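Local structure of Sca-family protein (Rickettsia rickettsii, 4LQ8) at residues I224-K229 with L304-G309; F259-E264 with K312-E317. The protein is a rickettsial Sca4 protein that probably alters host cell adhesion by binding vinculin, this chain being its N-terminal head region. One frame throughout, in Å; residues are numbered along the deposited sequence.

Interaction 1 of 2, residues I224-K229 with L304-G309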
loop_
_atom_site.group_PDB
_atom_site.type_symbol
_atom_site.label_atom_id
_atom_site.label_comp_id
_atom_site.label_asym_id
_atom_site.label_seq_id
_atom_site.Cartn_x
_atom_site.Cartn_y
_atom_site.Cartn_z
ATOM N N ILE A 224 11.892 3.891 1.661
ATOM C CA ILE A 224 11.725 5.342 1.597
ATOM C C ILE A 224 11.261 5.859 2.951
ATOM O O ILE A 224 10.373 5.272 3.573
ATOM C CB ILE A 224 10.839 5.772 0.399
ATOM C CG1 ILE A 224 11.554 5.429 -0.924
ATOM C CG2 ILE A 224 10.479 7.271 0.486
ATOM C CD1 ILE A 224 10.650 5.298 -2.135
ATOM N N ASP A 225 11.890 6.936 3.421
ATOM C CA ASP A 225 11.540 7.512 4.706
ATOM C C ASP A 225 10.320 8.444 4.572
ATOM O O ASP A 225 10.445 9.654 4.664
ATOM C CB ASP A 225 12.764 8.213 5.320
ATOM C CG ASP A 225 12.639 8.529 6.801
ATOM O OD1 ASP A 225 11.773 7.920 7.473
ATOM O OD2 ASP A 225 13.436 9.351 7.300
ATOM N N PHE A 226 9.139 7.872 4.336
ATOM C CA PHE A 226 7.909 8.653 4.141
ATOM C C PHE A 226 7.605 9.547 5.344
ATOM O O PHE A 226 7.662 9.055 6.471
ATOM C CB PHE A 226 6.710 7.746 3.840
ATOM C CG PHE A 226 6.827 6.905 2.593
ATOM C CD1 PHE A 226 6.476 7.426 1.343
ATOM C CD2 PHE A 226 7.257 5.582 2.665
ATOM C CE1 PHE A 226 6.582 6.642 0.188
ATOM C CE2 PHE A 226 7.373 4.808 1.513
ATOM C CZ PHE A 226 7.016 5.334 0.284
ATOM N N PRO A 227 7.323 10.859 5.142
ATOM C CA PRO A 227 7.024 11.713 6.304
ATOM C C PRO A 227 5.662 11.363 6.912
ATOM O O PRO A 227 4.781 10.870 6.208
ATOM C CB PRO A 227 7.074 13.140 5.726
ATOM C CG PRO A 227 6.747 12.977 4.290
ATOM C CD PRO A 227 7.206 11.608 3.870
ATOM N N ILE A 228 5.539 11.514 8.232
ATOM C CA ILE A 228 4.289 11.249 8.963
ATOM C C ILE A 228 3.578 12.573 9.093
ATOM O O ILE A 228 2.458 12.713 8.613
ATOM C CB ILE A 228 4.532 10.557 10.347
ATOM C CG1 ILE A 228 5.380 9.263 10.209
ATOM C CG2 ILE A 228 3.222 10.295 11.100
ATOM C CD1 ILE A 228 4.827 8.205 9.230
ATOM N N LYS A 229 4.261 13.557 9.672
ATOM C CA LYS A 229 3.762 14.912 9.856
ATOM C C LYS A 229 4.695 15.890 9.146
ATOM O O LYS A 229 5.916 15.800 9.271
ATOM C CB LYS A 229 3.591 15.238 11.347
ATOM C CG LYS A 229 2.373 14.510 11.928
ATOM C CD LYS A 229 2.029 14.940 13.338
ATOM C CE LYS A 229 0.884 14.131 13.900
ATOM N NZ LYS A 229 1.323 12.763 14.287
ATOM N N LEU A 304 8.394 -3.817 -1.193
ATOM C CA LEU A 304 7.859 -2.468 -1.288
ATOM C C LEU A 304 8.829 -1.563 -0.517
ATOM O O LEU A 304 9.597 -2.071 0.293
ATOM C CB LEU A 304 6.403 -2.374 -0.769
ATOM C CG LEU A 304 5.358 -3.282 -1.485
ATOM C CD1 LEU A 304 3.999 -3.059 -0.912
ATOM C CD2 LEU A 304 5.234 -2.928 -2.950
ATOM N N ALA A 305 8.801 -0.235 -0.763
ATOM C CA ALA A 305 9.753 0.719 -0.175
ATOM C C ALA A 305 9.374 1.186 1.222
ATOM O O ALA A 305 9.591 2.340 1.567
ATOM C CB ALA A 305 9.923 1.910 -1.116
ATOM N N VAL A 306 8.791 0.307 2.014
ATOM C CA VAL A 306 8.324 0.658 3.357
ATOM C C VAL A 306 8.698 -0.440 4.364
ATOM O O VAL A 306 8.529 -1.637 4.090
ATOM C CB VAL A 306 6.790 1.009 3.323
ATOM C CG1 VAL A 306 5.886 -0.226 3.126
ATOM C CG2 VAL A 306 6.368 1.828 4.538
ATOM N N THR A 307 9.247 -0.046 5.493
ATOM C CA THR A 307 9.608 -1.030 6.515
ATOM C C THR A 307 8.393 -1.227 7.408
ATOM O O THR A 307 7.473 -0.421 7.365
ATOM C CB THR A 307 10.807 -0.558 7.355
ATOM O OG1 THR A 307 10.426 0.639 8.024
ATOM C CG2 THR A 307 12.107 -0.379 6.536
ATOM N N ARG A 308 8.423 -2.245 8.272
ATOM C CA ARG A 308 7.337 -2.500 9.214
ATOM C C ARG A 308 7.085 -1.328 10.175
ATOM O O ARG A 308 5.932 -0.953 10.394
ATOM C CB ARG A 308 7.591 -3.789 9.982
ATOM C CG ARG A 308 6.280 -4.448 10.328
ATOM C CD ARG A 308 6.156 -4.831 11.758
ATOM N NE ARG A 308 5.118 -5.852 11.849
ATOM C CZ ARG A 308 5.065 -6.790 12.782
ATOM N NH1 ARG A 308 5.987 -6.841 13.732
ATOM N NH2 ARG A 308 4.081 -7.678 12.782
ATOM N N GLY A 309 8.159 -0.759 10.705
ATOM C CA GLY A 309 8.075 0.372 11.621
ATOM C C GLY A 309 7.452 1.568 10.928
ATOM O O GLY A 309 6.552 2.190 11.470
HETATM O O HOH W 1 10.268 2.947 5.007
#

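Interaction 2 of 2, residues F259-E264 with K312-E317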
loop_
_atom_site.group_PDB
_atom_site.type_symbol
_atom_site.label_atom_id
_atom_site.label_comp_id
_atom_site.label_asym_id
_atom_site.label_seq_id
_atom_site.Cartn_x
_atom_site.Cartn_y
_atom_site.Cartn_z
ATOM N N PHE A 259 3.270 0.935 -3.673
ATOM C CA PHE A 259 2.958 1.392 -2.343
ATOM C C PHE A 259 2.597 2.860 -2.576
ATOM O O PHE A 259 3.386 3.582 -3.187
ATOM C CB PHE A 259 4.131 1.258 -1.363
ATOM C CG PHE A 259 3.744 1.800 -0.002
ATOM C CD1 PHE A 259 2.908 1.075 0.843
ATOM C CD2 PHE A 259 4.189 3.053 0.420
ATOM C CE1 PHE A 259 2.512 1.601 2.080
ATOM C CE2 PHE A 259 3.803 3.569 1.666
ATOM C CZ PHE A 259 2.965 2.841 2.481
ATOM N N THR A 260 1.385 3.284 -2.184
ATOM C CA THR A 260 0.979 4.668 -2.397
ATOM C C THR A 260 0.763 5.360 -1.069
ATOM O O THR A 260 0.455 4.697 -0.091
ATOM C CB THR A 260 -0.228 4.797 -3.374
ATOM O OG1 THR A 260 -1.428 4.424 -2.703
ATOM C CG2 THR A 260 -0.048 3.985 -4.694
ATOM N N ALA A 261 0.942 6.696 -1.040
ATOM C CA ALA A 261 0.767 7.524 0.142
ATOM C C ALA A 261 0.100 8.826 -0.299
ATOM O O ALA A 261 0.495 9.429 -1.307
ATOM C CB ALA A 261 2.118 7.778 0.820
ATOM N N HIS A 262 -0.960 9.211 0.424
ATOM C CA HIS A 262 -1.849 10.321 0.084
ATOM C C HIS A 262 -1.909 11.365 1.158
ATOM O O HIS A 262 -2.390 11.115 2.255
ATOM C CB HIS A 262 -3.237 9.735 -0.265
ATOM C CG HIS A 262 -3.102 8.628 -1.258
ATOM N ND1 HIS A 262 -2.869 8.892 -2.605
ATOM C CD2 HIS A 262 -3.023 7.289 -1.052
ATOM C CE1 HIS A 262 -2.706 7.711 -3.179
ATOM N NE2 HIS A 262 -2.795 6.718 -2.280
ATOM N N TYR A 263 -1.351 12.530 0.858
ATOM C CA TYR A 263 -1.250 13.656 1.779
ATOM C C TYR A 263 -2.091 14.791 1.238
ATOM O O TYR A 263 -1.866 15.247 0.120
ATOM C CB TYR A 263 0.214 14.133 1.915
ATOM C CG TYR A 263 1.203 13.082 2.379
ATOM C CD1 TYR A 263 1.742 12.155 1.486
ATOM C CD2 TYR A 263 1.664 13.063 3.696
ATOM C CE1 TYR A 263 2.719 11.245 1.892
ATOM C CE2 TYR A 263 2.626 12.152 4.113
ATOM C CZ TYR A 263 3.147 11.237 3.212
ATOM O OH TYR A 263 4.079 10.329 3.634
ATOM N N GLU A 264 -3.072 15.233 2.011
ATOM C CA GLU A 264 -3.938 16.325 1.576
ATOM C C GLU A 264 -3.737 17.513 2.473
ATOM O O GLU A 264 -3.504 17.341 3.668
ATOM C CB GLU A 264 -5.399 15.917 1.630
ATOM C CG GLU A 264 -5.777 14.793 0.692
ATOM C CD GLU A 264 -7.225 14.384 0.842
ATOM O OE1 GLU A 264 -7.971 15.060 1.585
ATOM O OE2 GLU A 264 -7.615 13.372 0.225
ATOM N N LYS A 312 3.619 0.785 10.235
ATOM C CA LYS A 312 2.835 0.951 11.466
ATOM C C LYS A 312 2.637 2.436 11.828
ATOM O O LYS A 312 1.541 2.810 12.218
ATOM C CB LYS A 312 3.466 0.172 12.652
ATOM C CG LYS A 312 3.568 -1.358 12.422
ATOM C CD LYS A 312 2.226 -2.103 12.205
ATOM C CE LYS A 312 2.422 -3.540 11.703
ATOM N NZ LYS A 312 1.179 -4.362 11.802
ATOM N N GLU A 313 3.670 3.277 11.683
ATOM C CA GLU A 313 3.559 4.725 11.947
ATOM C C GLU A 313 2.557 5.380 10.975
ATOM O O GLU A 313 1.756 6.221 11.395
ATOM C CB GLU A 313 4.902 5.425 11.743
ATOM C CG GLU A 313 5.817 5.473 12.941
ATOM C CD GLU A 313 7.212 5.987 12.609
ATOM O OE1 GLU A 313 7.357 6.771 11.640
ATOM O OE2 GLU A 313 8.168 5.583 13.313
ATOM N N MET A 314 2.630 5.008 9.671
ATOM C CA MET A 314 1.734 5.529 8.628
ATOM C C MET A 314 0.327 5.029 8.862
ATOM O O MET A 314 -0.603 5.819 8.785
ATOM C CB MET A 314 2.235 5.157 7.219
ATOM C CG MET A 314 3.529 5.840 6.862
ATOM S SD MET A 314 4.131 5.360 5.237
ATOM C CE MET A 314 3.315 6.619 4.209
ATOM N N MET A 315 0.163 3.740 9.198
ATOM C CA MET A 315 -1.162 3.174 9.508
ATOM C C MET A 315 -1.800 3.946 10.678
ATOM O O MET A 315 -2.941 4.390 10.556
ATOM C CB MET A 315 -1.087 1.665 9.803
ATOM C CG MET A 315 -1.128 0.803 8.540
ATOM S SD MET A 315 -2.544 1.103 7.405
ATOM C CE MET A 315 -3.914 0.598 8.471
ATOM N N LYS A 316 -1.029 4.190 11.751
ATOM C CA LYS A 316 -1.471 4.974 12.914
ATOM C C LYS A 316 -1.958 6.405 12.534
ATOM O O LYS A 316 -3.033 6.802 12.963
ATOM C CB LYS A 316 -0.370 5.033 13.988
ATOM C CG LYS A 316 -0.789 5.679 15.324
ATOM C CD LYS A 316 -1.856 4.872 16.072
ATOM C CE LYS A 316 -2.607 5.691 17.104
ATOM N NZ LYS A 316 -3.744 4.932 17.700
ATOM N N GLU A 317 -1.188 7.149 11.729
ATOM C CA GLU A 317 -1.543 8.507 11.288
ATOM C C GLU A 317 -2.801 8.504 10.384
ATOM O O GLU A 317 -3.683 9.347 10.564
ATOM C CB GLU A 317 -0.336 9.182 10.601
ATOM C CG GLU A 317 -0.533 10.626 10.153
ATOM C CD GLU A 317 -0.754 11.678 11.221
ATOM O OE1 GLU A 317 -0.597 11.363 12.421
ATOM O OE2 GLU A 317 -1.092 12.828 10.855
#

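Interaction 1 of 2, residues I224-K229 with L304-G309
Ile224 and Ala305 meet through backbone and side chain. The amide N of Ile224 donates to Ala305 O at 2.8 Å. The N-H points almost straight at the oxygen (173°), but the donor stands above the carbonyl plane, 37° out of it. Beside this bond the isoleucine end packs on the alanine methyl, with Ile224 CD1 3.6 Å from Ala305 CB. Ala305 O has a second neighbour in the ring of Phe226. It lies at the ring edge, near the ring plane, 3.3 Å from Phe226 CE2. The same ring carbon is 4.2 Å from Val306 CB, an oblique apolar contact. A water extends the backbone link: it donates to Ile224 O at 2.7 Å and accepts from Thr307 N.

The next shell packs round the ring. Ile224 CG2 is anti to its backbone N and sits over the centre of one face of Phe226, 3.8 Å above the plane. Asp225 is the centre of an inverse gamma turn, closed by a weak bond from Phe226 N to Ile224 O, which probably helps set these side chains together. Asp225 OD1 forms a salt bridge with Lys310 NZ.

Thr307 caps the start of helix 308-320 by accepting from Lys310 N. Ile224 and Phe226 also pack on Met241 of strand 236-245, and Phe226 on Leu239. The contact joins the end of strand 215-224 to the corner between strand 300-304 and the helix.

Interaction 2 of 2, residues F259-E264 with K312-E317
Met314 reaches from the helix to three residues of strand 259-264, and its thioether end makes the closest contacts. The sulfur lies at the edge of the Phe259 ring, with Met314 SD 3.9 Å from Phe259 CZ. It is 5.1 Å from the ring centroid and 78° off the ring normal, so this is an edge-on Met-aromatic contact. The terminal methyl turns toward the other two residues. Met314 CE is 3.8 Å from Ala261 CB and 3.8 Å from Tyr263 OH. A bend at the last torsion (chi3 90°) lets sulfur and methyl serve different neighbours. Phe259 comes from the opposite direction, its CG anti to the backbone N. The tyrosine side chain crosses the methionine at about a right angle. Ile228, and Ile276 of strand 271-277, also touch Met314.

The axes of the two short segments approach to 11.2 Å, a gap that the Met314 side chain bridges. The loose side is that of Glu313 and Lys316, which are exposed and make no contact with the strand.

The direct contact between strand and helix is apolar and sulfur-aromatic, with no polar bond of its own. The buried Tyr263 hydroxyl is probably hydrogen-bonded to Pro227 O. Held by one side chain through dispersion and weak sulfur-aromatic attraction, the pair probably depends on shape fit more than on directed bonds.

Both contacts are buried, and both use helix 308-320. Interaction 1 involves the approach to the helix and its first residues, interaction 2 its middle. Their chemistry differs accordingly. At the chain corner of interaction 1, backbone groups of Ile224 and of 305-307 meet directly and through a water. Interaction 2 joins regular elements whose backbones are already paired, leaving side-chain packing. Segment 224-229 bridges the two: beyond its tie to Tyr263, Lys229 NZ forms a salt bridge with Glu317 OE1 at 3.0 Å. Phe226 and Phe259 meet with their ring planes at about 55°, which brings the two clusters into one core.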